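Long-range contacts in adenosine deaminase 1 (Arthrobacter aurescens, PDB 3RYS), which is a zinc-dependent hydrolase that probably converts adenine to hypoxanthine with release of ammonium, as part of purine salvage and nitrogen catabolism: residues 17-26 / 80-88; 175-186 / 208-218. All coordinates share one frame; numbering follows the deposited sequence.

Contact 1. Residues 17-26 / 80-88; sequences ELHLHIEGTL and TDMTRAYLE. With ZN (zinc ion), chain C; ADE (adenine), chain D.
Thr25 and Tyr86 bring the two backbones nearest, their CA atoms 6.2 Å apart, where the loop after strand 15-17 meets helix 76-92. Ile22 and Leu26 lie only slightly farther from Thr83 and Met82. A short 3-10 turn at 22-24 curls the loop against the helix, stepping from one helical turn to the next. Tyr86 leans far into the loop, with CG anti to the backbone N (chi1 159°). The phenol OH donates to Glu17 OE1 at 2.8 Å, meeting the carboxylate from 36° above its plane, while the other oxygen, OE2, is held by Ser279. Over one face of the ring sits Leu20 CD2, 3.8 Å from the Tyr86 ring centroid in a CH-pi contact. Thr25 crosses Tyr86 at about a right angle, OG1 near CD1 and CG2 3.4 Å from CB of Tyr86.

This loop carries the His-X-His metal motif that follows the first strand of the TIM barrel in the adenosine deaminase family. The rings of His19 and His21 are turned to the zinc, and each NE2 binds it at 2.3 Å; His199 and Asp280 also bind the ion, as does adenine N6. Adenine N7 lies over one face of the His21 ring. The intervening Leu20 points toward the helix, with its end on Tyr86.

Further along, Met82 reaches the 3-10 turn with a chain extended to SD and bent at chi3 (64°), which brings its CE methyl 3.7 Å from Ile22 CG2. Ile22 CD1 packs 4.0 Å from Tyr86 CB. Leu26 crosses Met82 at about a right angle, with its CD1 near Met82 CG.

Contact 2. Residues 175-186 / 208-218; sequences VGNPPSKFERLY and YITEALDVLHV
Tyr208 offers one ring face to two consecutive prolines. Pro178 CA and Pro179 CD each lie 4.1 Å from the Tyr208 ring centroid, both shifted toward the rim in CH-pi contacts. At the ring edge, near its plane, Gly176 N makes a weak hydrogen bond to Tyr208 OH. A second aromatic marks the far end of the interface: Leu216 CD1 stands over one face of Tyr186, 4.2 Å from that ring's centroid, while Val218 CG1 packs 3.9 Å from Tyr186 CE1.

Between the rings, Pro179 is wedged against the helix. Its CG faces Ala212 CB, and its CB meets Leu216 CD1 at 3.4 Å, while Leu216 CD2 lies by the carbonyl oxygens of Pro179 and Phe182. Glu211 supplies the shorter of the two hydrogen bonds. Its OE1 accepts Ser180 N at 2.9 Å, nearly along the C-O axis and with an N-H...O angle of 153°, gripping a backbone amide near the start of the 3-10 turn at 179-181. Glu183 crosses Val215 at about a right angle; with CG anti to the backbone N (chi1 -179°) and the chain extended beyond, it lays CG 3.6 Å from Val215 CG1. A water donates to both Glu183 O and Val215 O, bridging the two backbones beside this apolar contact.

The segments belong to successive beta-alpha units of the barrel, and strand 195-200 runs between them in the chain. Tyr186 reaches that strand, its OH bonded to Ile197 O, and Val218 touches Ala198 there. Leu185 packs on the preceding helix 148-160, and Leu213 on the following helix 231-240.

In the fold
The two contacts illustrate how parts of one barrel are tied together over different spans of the chain. From the N terminus, the chain leaves strand 15-17, passes through several helices, and returns on helix 76-92, where contact 1 closes a largely helical loop before strand 95-102. Strands 135-143 and 167-171 follow before contact 2 opens; it closes a shorter loop, in which strand 195-200 separates helix 183-191 from helix 206-214. The contacts are in series, neither nested nor crossed. Their centres lie about 26 Å apart across the chain's centre: contact 1 is next to the zinc, whereas contact 2 ties the loop and first turn of helix 183-191 to helix 206-214 and the residues after it.

Contact 1. Residues 17-26 / 80-88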
loop_
_atom_site.group_PDB
_atom_site.type_symbol
_atom_site.label_atom_id
_atom_site.label_comp_id
_atom_site.label_asym_id
_atom_site.label_seq_id
_atom_site.Cartn_x
_atom_site.Cartn_y
_atom_site.Cartn_z
ATOM N N GLU A 17 4.737 3.867 6.172
ATOM C CA GLU A 17 3.969 2.926 5.361
ATOM C C GLU A 17 4.061 3.302 3.878
ATOM O O GLU A 17 3.612 4.373 3.464
ATOM C CB GLU A 17 2.512 2.836 5.830
ATOM C CG GLU A 17 1.760 1.637 5.257
ATOM C CD GLU A 17 0.502 1.282 6.043
ATOM O OE1 GLU A 17 -0.068 2.173 6.705
ATOM O OE2 GLU A 17 0.084 0.105 5.998
ATOM N N LEU A 18 4.664 2.414 3.091
ATOM C CA LEU A 18 4.932 2.680 1.685
ATOM C C LEU A 18 3.971 1.936 0.762
ATOM O O LEU A 18 3.864 2.248 -0.426
ATOM C CB LEU A 18 6.370 2.288 1.342
ATOM C CG LEU A 18 7.482 2.910 2.184
ATOM C CD1 LEU A 18 8.843 2.435 1.692
ATOM C CD2 LEU A 18 7.392 4.426 2.157
ATOM N N HIS A 19 3.283 0.944 1.315
ATOM C CA HIS A 19 2.363 0.115 0.546
ATOM C C HIS A 19 0.985 0.148 1.202
ATOM O O HIS A 19 0.728 -0.574 2.170
ATOM C CB HIS A 19 2.887 -1.323 0.478
ATOM C CG HIS A 19 2.090 -2.223 -0.414
ATOM N ND1 HIS A 19 2.650 -3.289 -1.087
ATOM C CD2 HIS A 19 0.778 -2.216 -0.748
ATOM C CE1 HIS A 19 1.716 -3.905 -1.789
ATOM N NE2 HIS A 19 0.572 -3.270 -1.604
ATOM N N LEU A 20 0.104 0.994 0.679
ATOM C CA LEU A 20 -1.223 1.157 1.256
ATOM C C LEU A 20 -2.213 1.785 0.290
ATOM O O LEU A 20 -1.977 2.871 -0.239
ATOM C CB LEU A 20 -1.159 2.001 2.524
ATOM C CG LEU A 20 -2.556 2.313 3.056
ATOM C CD1 LEU A 20 -2.652 1.941 4.520
ATOM C CD2 LEU A 20 -2.959 3.770 2.810
ATOM N N HIS A 21 -3.331 1.096 0.081
ATOM C CA HIS A 21 -4.389 1.583 -0.791
ATOM C C HIS A 21 -5.454 2.304 0.024
ATOM O O HIS A 21 -6.038 1.731 0.941
ATOM C CB HIS A 21 -5.009 0.418 -1.547
ATOM C CG HIS A 21 -4.009 -0.423 -2.270
ATOM N ND1 HIS A 21 -3.751 -0.281 -3.616
ATOM C CD2 HIS A 21 -3.196 -1.413 -1.833
ATOM C CE1 HIS A 21 -2.826 -1.151 -3.978
ATOM N NE2 HIS A 21 -2.471 -1.848 -2.915
ATOM N N ILE A 22 -5.704 3.563 -0.308
ATOM C CA ILE A 22 -6.640 4.359 0.472
ATOM C C ILE A 22 -8.043 3.752 0.464
ATOM O O ILE A 22 -8.759 3.822 1.461
ATOM C CB ILE A 22 -6.658 5.836 0.020
ATOM C CG1 ILE A 22 -7.145 6.728 1.163
ATOM C CG2 ILE A 22 -7.495 6.015 -1.236
ATOM C CD1 ILE A 22 -6.335 6.579 2.433
ATOM N N GLU A 23 -8.418 3.135 -0.655
ATOM C CA GLU A 23 -9.717 2.479 -0.784
ATOM C C GLU A 23 -9.805 1.215 0.070
ATOM O O GLU A 23 -10.901 0.753 0.394
ATOM C CB GLU A 23 -9.999 2.123 -2.247
ATOM C CG GLU A 23 -10.019 3.305 -3.210
ATOM C CD GLU A 23 -8.645 3.648 -3.769
ATOM O OE1 GLU A 23 -7.629 3.385 -3.095
ATOM O OE2 GLU A 23 -8.580 4.188 -4.892
ATOM N N GLY A 24 -8.648 0.655 0.417
ATOM C CA GLY A 24 -8.584 -0.541 1.240
ATOM C C GLY A 24 -8.624 -0.176 2.709
ATOM O O GLY A 24 -8.552 -1.030 3.594
ATOM N N THR A 25 -8.752 1.122 2.944
ATOM C CA THR A 25 -8.833 1.710 4.268
ATOM C C THR A 25 -10.287 1.859 4.733
ATOM O O THR A 25 -10.563 2.171 5.899
ATOM C CB THR A 25 -8.144 3.072 4.229
ATOM O OG1 THR A 25 -6.829 2.945 4.778
ATOM C CG2 THR A 25 -8.925 4.116 4.994
ATOM N N LEU A 26 -11.207 1.603 3.809
ATOM C CA LEU A 26 -12.634 1.810 4.020
ATOM C C LEU A 26 -13.253 0.788 4.972
ATOM O O LEU A 26 -13.485 -0.363 4.606
ATOM C CB LEU A 26 -13.361 1.767 2.677
ATOM C CG LEU A 26 -14.635 2.596 2.557
ATOM C CD1 LEU A 26 -14.404 3.979 3.134
ATOM C CD2 LEU A 26 -15.057 2.676 1.097
ATOM N N THR A 80 -12.139 12.803 1.173
ATOM C CA THR A 80 -11.476 13.463 2.291
ATOM C C THR A 80 -11.699 12.701 3.593
ATOM O O THR A 80 -10.748 12.366 4.298
ATOM C CB THR A 80 -11.992 14.899 2.471
ATOM O OG1 THR A 80 -11.544 15.708 1.377
ATOM C CG2 THR A 80 -11.488 15.487 3.776
ATOM N N ASP A 81 -12.964 12.439 3.906
ATOM C CA ASP A 81 -13.328 11.671 5.089
ATOM C C ASP A 81 -12.571 10.348 5.170
ATOM O O ASP A 81 -12.044 9.994 6.221
ATOM C CB ASP A 81 -14.835 11.410 5.113
ATOM C CG ASP A 81 -15.633 12.634 5.520
ATOM O OD1 ASP A 81 -15.019 13.618 5.980
ATOM O OD2 ASP A 81 -16.875 12.608 5.391
ATOM N N MET A 82 -12.516 9.620 4.058
ATOM C CA MET A 82 -11.869 8.311 4.041
ATOM C C MET A 82 -10.384 8.425 4.327
ATOM O O MET A 82 -9.815 7.610 5.059
ATOM C CB MET A 82 -12.074 7.622 2.693
ATOM C CG MET A 82 -11.123 6.465 2.443
ATOM S SD MET A 82 -11.343 5.753 0.801
ATOM C CE MET A 82 -10.867 7.134 -0.229
ATOM N N THR A 83 -9.765 9.447 3.741
ATOM C CA THR A 83 -8.333 9.657 3.865
ATOM C C THR A 83 -7.974 10.055 5.294
ATOM O O THR A 83 -6.977 9.588 5.847
ATOM C CB THR A 83 -7.844 10.740 2.889
ATOM O OG1 THR A 83 -8.334 10.458 1.571
ATOM C CG2 THR A 83 -6.321 10.798 2.867
ATOM N N ARG A 84 -8.800 10.906 5.891
ATOM C CA ARG A 84 -8.553 11.380 7.245
ATOM C C ARG A 84 -8.739 10.278 8.273
ATOM O O ARG A 84 -8.062 10.258 9.298
ATOM C CB ARG A 84 -9.448 12.581 7.572
ATOM C CG ARG A 84 -8.861 13.896 7.094
ATOM C CD ARG A 84 -9.841 15.061 7.141
ATOM N NE ARG A 84 -9.174 16.286 6.705
ATOM C CZ ARG A 84 -9.798 17.378 6.272
ATOM N NH1 ARG A 84 -11.122 17.412 6.211
ATOM N NH2 ARG A 84 -9.089 18.438 5.896
ATOM N N ALA A 85 -9.656 9.361 7.994
ATOM C CA ALA A 85 -9.933 8.269 8.914
ATOM C C ALA A 85 -8.738 7.332 8.967
ATOM O O ALA A 85 -8.458 6.726 9.997
ATOM C CB ALA A 85 -11.194 7.518 8.495
ATOM N N TYR A 86 -8.037 7.213 7.843
ATOM C CA TYR A 86 -6.826 6.411 7.794
ATOM C C TYR A 86 -5.662 7.139 8.458
ATOM O O TYR A 86 -4.962 6.566 9.287
ATOM C CB TYR A 86 -6.443 6.047 6.355
ATOM C CG TYR A 86 -4.980 5.682 6.243
ATOM C CD1 TYR A 86 -4.514 4.462 6.715
ATOM C CD2 TYR A 86 -4.061 6.573 5.709
ATOM C CE1 TYR A 86 -3.177 4.134 6.641
ATOM C CE2 TYR A 86 -2.728 6.255 5.629
ATOM C CZ TYR A 86 -2.285 5.032 6.096
ATOM O OH TYR A 86 -0.946 4.715 6.016
ATOM N N LEU A 87 -5.448 8.395 8.080
ATOM C CA LEU A 87 -4.340 9.169 8.628
ATOM C C LEU A 87 -4.412 9.209 10.152
ATOM O O LEU A 87 -3.394 9.125 10.838
ATOM C CB LEU A 87 -4.327 10.588 8.046
ATOM C CG LEU A 87 -3.987 10.714 6.557
ATOM C CD1 LEU A 87 -4.306 12.108 6.027
ATOM C CD2 LEU A 87 -2.535 10.367 6.308
ATOM N N GLU A 88 -5.630 9.325 10.673
ATOM C CA GLU A 88 -5.861 9.348 12.112
ATOM C C GLU A 88 -5.465 8.014 12.756
ATOM O O GLU A 88 -4.725 7.981 13.746
ATOM C CB GLU A 88 -7.331 9.678 12.401
ATOM C CG GLU A 88 -7.700 9.689 13.878
ATOM C CD GLU A 88 -9.202 9.769 14.114
ATOM O OE1 GLU A 88 -9.954 9.961 13.134
ATOM O OE2 GLU A 88 -9.631 9.641 15.282
HETATM ZN ZN ZN C . -1.397 -3.906 -2.625
HETATM N N9 ADE D . -5.481 -3.606 -5.235
HETATM C C8 ADE D . -5.556 -3.226 -3.921
HETATM N N7 ADE D . -4.766 -3.904 -3.115
HETATM C C5 ADE D . -4.130 -4.797 -3.967
HETATM C C6 ADE D . -3.165 -5.802 -3.737
HETATM N N6 ADE D . -2.668 -6.073 -2.525
HETATM N N1 ADE D . -2.735 -6.514 -4.803
HETATM C C2 ADE D . -3.241 -6.236 -6.014
HETATM N N3 ADE D . -4.149 -5.318 -6.356
HETATM C C4 ADE D . -4.557 -4.628 -5.276
#

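Contact 2. Residues 175-186 / 208-218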
loop_
_atom_site.group_PDB
_atom_site.type_symbol
_atom_site.label_atom_id
_atom_site.label_comp_id
_atom_site.label_asym_id
_atom_site.label_seq_id
_atom_site.Cartn_x
_atom_site.Cartn_y
_atom_site.Cartn_z
ATOM N N VAL A 175 -1.949 -11.894 -12.251
ATOM C CA VAL A 175 -1.730 -13.017 -13.153
ATOM C C VAL A 175 -2.330 -12.772 -14.536
ATOM O O VAL A 175 -3.505 -12.424 -14.667
ATOM C CB VAL A 175 -2.273 -14.333 -12.559
ATOM C CG1 VAL A 175 -2.290 -15.427 -13.615
ATOM C CG2 VAL A 175 -1.436 -14.757 -11.357
ATOM N N GLY A 176 -1.510 -12.951 -15.566
ATOM C CA GLY A 176 -1.945 -12.729 -16.933
ATOM C C GLY A 176 -1.888 -11.269 -17.353
ATOM O O GLY A 176 -2.264 -10.922 -18.475
ATOM N N ASN A 177 -1.420 -10.414 -16.450
ATOM C CA ASN A 177 -1.289 -8.991 -16.730
ATOM C C ASN A 177 0.115 -8.477 -16.406
ATOM O O ASN A 177 0.303 -7.715 -15.457
ATOM C CB ASN A 177 -2.337 -8.199 -15.948
ATOM C CG ASN A 177 -3.757 -8.494 -16.408
ATOM O OD1 ASN A 177 -4.097 -8.314 -17.580
ATOM N ND2 ASN A 177 -4.599 -8.938 -15.479
ATOM N N PRO A 178 1.104 -8.883 -17.216
ATOM C CA PRO A 178 2.524 -8.629 -16.953
ATOM C C PRO A 178 2.840 -7.142 -16.919
ATOM O O PRO A 178 2.153 -6.350 -17.571
ATOM C CB PRO A 178 3.232 -9.270 -18.158
ATOM C CG PRO A 178 2.214 -10.108 -18.832
ATOM C CD PRO A 178 0.893 -9.481 -18.543
ATOM N N PRO A 179 3.884 -6.769 -16.168
ATOM C CA PRO A 179 4.348 -5.383 -16.073
ATOM C C PRO A 179 4.605 -4.792 -17.455
ATOM O O PRO A 179 4.272 -3.632 -17.695
ATOM C CB PRO A 179 5.661 -5.517 -15.300
ATOM C CG PRO A 179 5.483 -6.747 -14.475
ATOM C CD PRO A 179 4.685 -7.683 -15.334
ATOM N N SER A 180 5.181 -5.596 -18.345
ATOM C CA SER A 180 5.513 -5.167 -19.703
ATOM C C SER A 180 4.341 -4.503 -20.418
ATOM O O SER A 180 4.532 -3.658 -21.292
ATOM C CB SER A 180 5.996 -6.362 -20.533
ATOM O OG SER A 180 4.926 -7.248 -20.825
ATOM N N LYS A 181 3.128 -4.902 -20.049
ATOM C CA LYS A 181 1.923 -4.361 -20.660
ATOM C C LYS A 181 1.846 -2.835 -20.537
ATOM O O LYS A 181 1.199 -2.174 -21.348
ATOM C CB LYS A 181 0.691 -5.019 -20.037
ATOM C CG LYS A 181 -0.627 -4.606 -20.655
ATOM C CD LYS A 181 -1.780 -5.321 -19.979
ATOM C CE LYS A 181 -3.100 -4.631 -20.262
ATOM N NZ LYS A 181 -4.214 -5.301 -19.546
ATOM N N PHE A 182 2.525 -2.278 -19.536
ATOM C CA PHE A 182 2.469 -0.840 -19.281
ATOM C C PHE A 182 3.813 -0.134 -19.452
ATOM O O PHE A 182 4.065 0.897 -18.823
ATOM C CB PHE A 182 1.900 -0.575 -17.882
ATOM C CG PHE A 182 0.509 -1.111 -17.693
ATOM C CD1 PHE A 182 0.306 -2.434 -17.342
ATOM C CD2 PHE A 182 -0.593 -0.298 -17.889
ATOM C CE1 PHE A 182 -0.970 -2.935 -17.184
ATOM C CE2 PHE A 182 -1.871 -0.794 -17.729
ATOM C CZ PHE A 182 -2.059 -2.115 -17.376
ATOM N N GLU A 183 4.666 -0.683 -20.313
ATOM C CA GLU A 183 5.977 -0.093 -20.577
ATOM C C GLU A 183 5.873 1.371 -21.009
ATOM O O GLU A 183 6.594 2.232 -20.492
ATOM C CB GLU A 183 6.732 -0.901 -21.638
ATOM C CG GLU A 183 8.123 -0.353 -21.959
ATOM C CD GLU A 183 8.857 -1.170 -23.014
ATOM O OE1 GLU A 183 8.217 -2.017 -23.673
ATOM O OE2 GLU A 183 10.078 -0.961 -23.187
ATOM N N ARG A 184 4.985 1.641 -21.964
ATOM C CA ARG A 184 4.753 2.999 -22.452
ATOM C C ARG A 184 4.357 3.910 -21.295
ATOM O O ARG A 184 4.966 4.960 -21.071
ATOM C CB ARG A 184 3.646 3.013 -23.515
ATOM C CG ARG A 184 4.079 2.633 -24.936
ATOM C CD ARG A 184 4.687 1.234 -25.012
ATOM N NE ARG A 184 3.822 0.204 -24.436
ATOM C CZ ARG A 184 4.019 -1.102 -24.591
ATOM N NH1 ARG A 184 5.048 -1.536 -25.311
ATOM N NH2 ARG A 184 3.187 -1.973 -24.035
ATOM N N LEU A 185 3.323 3.493 -20.569
ATOM C CA LEU A 185 2.845 4.214 -19.398
ATOM C C LEU A 185 3.984 4.657 -18.478
ATOM O O LEU A 185 4.041 5.815 -18.072
ATOM C CB LEU A 185 1.851 3.348 -18.621
ATOM C CG LEU A 185 1.398 3.866 -17.256
ATOM C CD1 LEU A 185 0.579 5.132 -17.413
ATOM C CD2 LEU A 185 0.606 2.794 -16.525
ATOM N N TYR A 186 4.887 3.740 -18.148
ATOM C CA TYR A 186 6.001 4.075 -17.259
ATOM C C TYR A 186 7.069 4.953 -17.910
ATOM O O TYR A 186 7.712 5.761 -17.232
ATOM C CB TYR A 186 6.615 2.817 -16.630
ATOM C CG TYR A 186 5.835 2.350 -15.429
ATOM C CD1 TYR A 186 6.346 2.493 -14.143
ATOM C CD2 TYR A 186 4.566 1.803 -15.576
ATOM C CE1 TYR A 186 5.621 2.082 -13.036
ATOM C CE2 TYR A 186 3.834 1.389 -14.482
ATOM C CZ TYR A 186 4.365 1.530 -13.215
ATOM O OH TYR A 186 3.635 1.119 -12.128
ATOM N N TYR A 208 7.800 -11.675 -13.147
ATOM C CA TYR A 208 7.092 -10.398 -13.183
ATOM C C TYR A 208 7.867 -9.328 -12.435
ATOM O O TYR A 208 7.737 -8.142 -12.717
ATOM C CB TYR A 208 5.695 -10.547 -12.581
ATOM C CG TYR A 208 4.661 -11.088 -13.542
ATOM C CD1 TYR A 208 5.021 -11.916 -14.596
ATOM C CD2 TYR A 208 3.316 -10.787 -13.380
ATOM C CE1 TYR A 208 4.070 -12.411 -15.474
ATOM C CE2 TYR A 208 2.360 -11.277 -14.249
ATOM C CZ TYR A 208 2.741 -12.087 -15.293
ATOM O OH TYR A 208 1.781 -12.572 -16.154
ATOM N N ILE A 209 8.694 -9.723 -11.508
ATOM C CA ILE A 209 9.499 -8.819 -10.767
ATOM C C ILE A 209 10.610 -8.252 -11.564
ATOM O O ILE A 209 10.893 -7.105 -11.484
ATOM C CB ILE A 209 10.013 -9.484 -9.505
ATOM C CG1 ILE A 209 8.822 -9.999 -8.720
ATOM C CG2 ILE A 209 10.867 -8.528 -8.719
ATOM C CD1 ILE A 209 9.074 -10.613 -7.470
ATOM N N THR A 210 11.248 -9.087 -12.333
ATOM C CA THR A 210 12.281 -8.692 -13.248
ATOM C C THR A 210 11.711 -7.796 -14.330
ATOM O O THR A 210 12.326 -6.903 -14.770
ATOM C CB THR A 210 12.932 -9.955 -13.835
ATOM O OG1 THR A 210 13.467 -10.718 -12.783
ATOM C CG2 THR A 210 14.003 -9.643 -14.740
ATOM N N GLU A 211 10.508 -8.066 -14.747
ATOM C CA GLU A 211 9.849 -7.240 -15.694
ATOM C C GLU A 211 9.588 -5.842 -15.173
ATOM O O GLU A 211 9.783 -4.919 -15.825
ATOM C CB GLU A 211 8.550 -7.908 -16.117
ATOM C CG GLU A 211 8.649 -8.700 -17.328
ATOM C CD GLU A 211 7.364 -9.007 -17.915
ATOM O OE1 GLU A 211 6.547 -8.165 -18.091
ATOM O OE2 GLU A 211 7.150 -10.119 -18.280
ATOM N N ALA A 212 9.120 -5.725 -13.975
ATOM C CA ALA A 212 8.847 -4.456 -13.316
ATOM C C ALA A 212 10.130 -3.659 -13.099
ATOM O O ALA A 212 10.129 -2.432 -13.180
ATOM C CB ALA A 212 8.123 -4.684 -11.993
ATOM N N LEU A 213 11.225 -4.361 -12.831
ATOM C CA LEU A 213 12.513 -3.706 -12.621
ATOM C C LEU A 213 13.167 -3.236 -13.921
ATOM O O LEU A 213 13.696 -2.126 -13.990
ATOM C CB LEU A 213 13.470 -4.634 -11.870
ATOM C CG LEU A 213 13.176 -4.863 -10.386
ATOM C CD1 LEU A 213 14.040 -5.989 -9.842
ATOM C CD2 LEU A 213 13.395 -3.582 -9.596
ATOM N N ASP A 214 13.122 -4.080 -14.945
ATOM C CA ASP A 214 13.871 -3.838 -16.174
ATOM C C ASP A 214 13.069 -3.114 -17.251
ATOM O O ASP A 214 13.567 -2.182 -17.888
ATOM C CB ASP A 214 14.427 -5.157 -16.714
ATOM C CG ASP A 214 15.530 -5.724 -15.837
ATOM O OD1 ASP A 214 16.128 -4.939 -15.068
ATOM O OD2 ASP A 214 15.805 -6.940 -15.919
ATOM N N VAL A 215 11.829 -3.543 -17.450
ATOM C CA VAL A 215 10.966 -2.936 -18.453
ATOM C C VAL A 215 10.320 -1.653 -17.929
ATOM O O VAL A 215 10.233 -0.655 -18.649
ATOM C CB VAL A 215 9.870 -3.919 -18.914
ATOM C CG1 VAL A 215 9.056 -3.314 -20.046
ATOM C CG2 VAL A 215 10.489 -5.240 -19.347
ATOM N N LEU A 216 9.883 -1.679 -16.672
ATOM C CA LEU A 216 9.151 -0.559 -16.082
ATOM C C LEU A 216 10.036 0.366 -15.246
ATOM O O LEU A 216 9.630 1.471 -14.896
ATOM C CB LEU A 216 7.983 -1.065 -15.231
ATOM C CG LEU A 216 6.880 -1.861 -15.931
ATOM C CD1 LEU A 216 5.753 -2.161 -14.955
ATOM C CD2 LEU A 216 6.349 -1.108 -17.144
ATOM N N HIS A 217 11.238 -0.097 -14.919
ATOM C CA HIS A 217 12.195 0.692 -14.149
ATOM C C HIS A 217 11.645 1.209 -12.819
ATOM O O HIS A 217 11.955 2.328 -12.408
ATOM C CB HIS A 217 12.727 1.858 -14.992
ATOM C CG HIS A 217 13.422 1.424 -16.244
ATOM N ND1 HIS A 217 14.650 0.796 -16.236
ATOM C CD2 HIS A 217 13.060 1.522 -17.546
ATOM C CE1 HIS A 217 15.015 0.529 -17.477
ATOM N NE2 HIS A 217 14.068 0.959 -18.291
ATOM N N VAL A 218 10.843 0.395 -12.139
ATOM C CA VAL A 218 10.278 0.810 -10.853
ATOM C C VAL A 218 11.365 1.004 -9.801
ATOM O O VAL A 218 12.464 0.470 -9.924
ATOM C CB VAL A 218 9.231 -0.186 -10.319
ATOM C CG1 VAL A 218 8.084 -0.325 -11.298
ATOM C CG2 VAL A 218 9.875 -1.541 -10.033
HETATM O O HOH W 1 8.891 1.812 -19.000
#